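Local coordinates for translocator protein bipD (Burkholderia pseudomallei, PDB 3NFT) that is required for invasion of epithelial cells and survival within host cells, and probably regulates secretion of the translocators BipB and BipC and their insertion into the host membrane, at residues 92-95 with 96-99. Sequence-based numbering, arbitrary orientation.
Sequences QRNL and LERL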
ATOM      1  N   GLN A  92       3.806   1.435 -19.678  1.00 11.79           N
ATOM      2  CA  GLN A  92       3.454   0.941 -18.359  1.00 12.12           C
ATOM      3  C   GLN A  92       3.106   2.082 -17.413  1.00 13.58           C
ATOM      4  O   GLN A  92       2.116   2.018 -16.673  1.00 13.33           O
ATOM      5  CB  GLN A  92       4.598   0.137 -17.776  1.00 11.45           C
ATOM      6  CG  GLN A  92       4.848  -1.200 -18.394  1.00 11.59           C
ATOM      7  CD  GLN A  92       6.099  -1.866 -17.837  1.00 12.66           C
ATOM      8  OE1 GLN A  92       7.139  -1.220 -17.706  1.00 12.19           O
ATOM      9  NE2 GLN A  92       6.008  -3.186 -17.532  1.00 13.20           N
ATOM     10  N   ARG A  93       3.946   3.115 -17.404  1.00 14.37           N
ATOM     11  CA  ARG A  93       3.693   4.281 -16.546  1.00 16.59           C
ATOM     12  C   ARG A  93       2.365   4.944 -16.893  1.00 16.92           C
ATOM     13  O   ARG A  93       1.597   5.335 -16.007  1.00 17.28           O
ATOM     14  CB  ARG A  93       4.837   5.295 -16.665  1.00 17.79           C
ATOM     15  CG  ARG A  93       4.716   6.433 -15.639  1.00 22.59           C
ATOM     16  CD  ARG A  93       5.923   7.373 -15.616  1.00 27.97           C
ATOM     17  NE  ARG A  93       5.786   8.389 -14.553  1.00 33.46           N
ATOM     18  CZ  ARG A  93       6.379   8.363 -13.355  1.00 35.80           C
ATOM     19  NH1 ARG A  93       7.199   7.379 -12.994  1.00 36.30           N
ATOM     20  NH2 ARG A  93       6.163   9.362 -12.501  1.00 37.57           N
ATOM     21  N   ASN A  94       2.106   5.084 -18.190  1.00 17.28           N
ATOM     22  CA  ASN A  94       0.857   5.706 -18.655  1.00 18.00           C
ATOM     23  C   ASN A  94      -0.355   4.926 -18.145  1.00 17.04           C
ATOM     24  O   ASN A  94      -1.337   5.523 -17.692  1.00 18.07           O
ATOM     25  CB  ASN A  94       0.809   5.780 -20.180  1.00 18.58           C
ATOM     26  CG  ASN A  94       1.709   6.865 -20.777  1.00 22.05           C
ATOM     27  OD1 ASN A  94       1.924   6.876 -21.992  1.00 27.15           O
ATOM     28  ND2 ASN A  94       2.228   7.765 -19.951  1.00 24.28           N
ATOM     29  N   LEU A  95      -0.292   3.599 -18.209  1.00 15.78           N
ATOM     30  CA  LEU A  95      -1.409   2.778 -17.751  1.00 15.21           C
ATOM     31  C   LEU A  95      -1.602   2.933 -16.233  1.00 15.20           C
ATOM     32  O   LEU A  95      -2.709   3.039 -15.740  1.00 16.41           O
ATOM     33  CB  LEU A  95      -1.206   1.314 -18.149  1.00 15.37           C
ATOM     34  CG  LEU A  95      -2.265   0.293 -17.707  1.00 15.56           C
ATOM     35  CD1 LEU A  95      -3.690   0.755 -18.024  1.00 17.92           C
ATOM     36  CD2 LEU A  95      -2.003  -1.081 -18.336  1.00 16.03           C
ATOM     37  N   LEU A  96      -0.516   2.915 -15.481  1.00 15.59           N
ATOM     38  CA  LEU A  96      -0.627   3.160 -14.034  1.00 15.57           C
ATOM     39  C   LEU A  96      -1.236   4.527 -13.725  1.00 17.16           C
ATOM     40  O   LEU A  96      -2.063   4.655 -12.832  1.00 17.27           O
ATOM     41  CB  LEU A  96       0.738   3.000 -13.345  1.00 15.87           C
ATOM     42  CG  LEU A  96       1.293   1.578 -13.262  1.00 14.90           C
ATOM     43  CD1 LEU A  96       2.624   1.536 -12.497  1.00 16.94           C
ATOM     44  CD2 LEU A  96       0.334   0.607 -12.630  1.00 16.92           C
ATOM     45  N   GLU A  97      -0.831   5.539 -14.471  1.00 19.04           N
ATOM     46  CA  GLU A  97      -1.375   6.893 -14.276  1.00 21.19           C
ATOM     47  C   GLU A  97      -2.889   6.913 -14.510  1.00 21.42           C
ATOM     48  O   GLU A  97      -3.632   7.567 -13.767  1.00 21.61           O
ATOM     49  CB  GLU A  97      -0.647   7.896 -15.178  1.00 22.29           C
ATOM     50  CG  GLU A  97       0.765   8.190 -14.682  1.00 26.77           C
ATOM     51  CD  GLU A  97       1.587   9.073 -15.620  1.00 32.39           C
ATOM     52  OE1 GLU A  97       1.101   9.432 -16.717  1.00 36.60           O
ATOM     53  OE2 GLU A  97       2.730   9.418 -15.248  1.00 36.78           O
ATOM     54  N   ARG A  98      -3.355   6.182 -15.528  1.00 21.75           N
ATOM     55  CA  ARG A  98      -4.801   6.096 -15.796  1.00 22.54           C
ATOM     56  C   ARG A  98      -5.540   5.383 -14.682  1.00 22.12           C
ATOM     57  O   ARG A  98      -6.621   5.806 -14.290  1.00 22.06           O
ATOM     58  CB  ARG A  98      -5.078   5.409 -17.138  1.00 23.48           C
ATOM     59  CG  ARG A  98      -4.497   6.182 -18.298  1.00 27.16           C
ATOM     60  CD  ARG A  98      -5.112   5.825 -19.643  1.00 31.11           C
ATOM     61  NE  ARG A  98      -4.877   4.448 -20.069  1.00 33.11           N
ATOM     62  CZ  ARG A  98      -3.754   3.994 -20.643  1.00 35.09           C
ATOM     63  NH1 ARG A  98      -2.700   4.782 -20.854  1.00 36.59           N
ATOM     64  NH2 ARG A  98      -3.678   2.726 -21.001  1.00 34.85           N
ATOM     65  N   LEU A  99      -4.952   4.303 -14.171  1.00 21.69           N
ATOM     66  CA  LEU A  99      -5.538   3.560 -13.047  1.00 21.18           C
ATOM     67  C   LEU A  99      -5.604   4.414 -11.787  1.00 22.71           C
ATOM     68  O   LEU A  99      -6.606   4.397 -11.062  1.00 23.25           O
ATOM     69  CB  LEU A  99      -4.766   2.261 -12.802  1.00 20.33           C
ATOM     70  CG  LEU A  99      -4.901   1.212 -13.916  1.00 19.54           C
ATOM     71  CD1 LEU A  99      -3.815   0.134 -13.819  1.00 20.00           C
ATOM     72  CD2 LEU A  99      -6.295   0.553 -13.874  1.00 21.50           C
TER
HETATM   73  O   HOH W   1       4.737  10.938 -16.181  1.00 54.75           O
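R98 folds back along the helix over N94 and L95, one turn earlier. Its CB lies 3.6 Å from L95 O, and its CG closes to 3.3 Å from N94 O, the carbonyl that accepts the R98 backbone N-H. The chain then bends at chi3 (-64°), turning the guanidinium back toward the preceding turn. There one face of the group rests over L95 CA, which sits 3.7 Å from the guanidinium plane, away from the centre of the group. NH1 lies by the N94 backbone, 3.5 Å from N94 O, and beside N94 CB; NH2 passes L95 CD1 at 3.6 Å and hydrogen-bonds to A36 O, which fixes the end of the side chain. One residue back, R93 and E97 form an i to i+4 salt bridge. The bond from R93 NE to E97 OE2 is weak, at 3.3 Å with an N-H...O angle of 134°, and the guanidinium and carboxylate planes are nearly perpendicular (87°). A water bridges the same two atoms, accepting from R93 NE and donating to E97 OE2 at 2.7 Å. On the buried side, L95 CG meets L99 CD1. From helix 76-103, L95 packs on V283 and L99 on I290 of helix 244-295, while L96 wedges between F279 of that helix and I130 and I137 of helix 121-160.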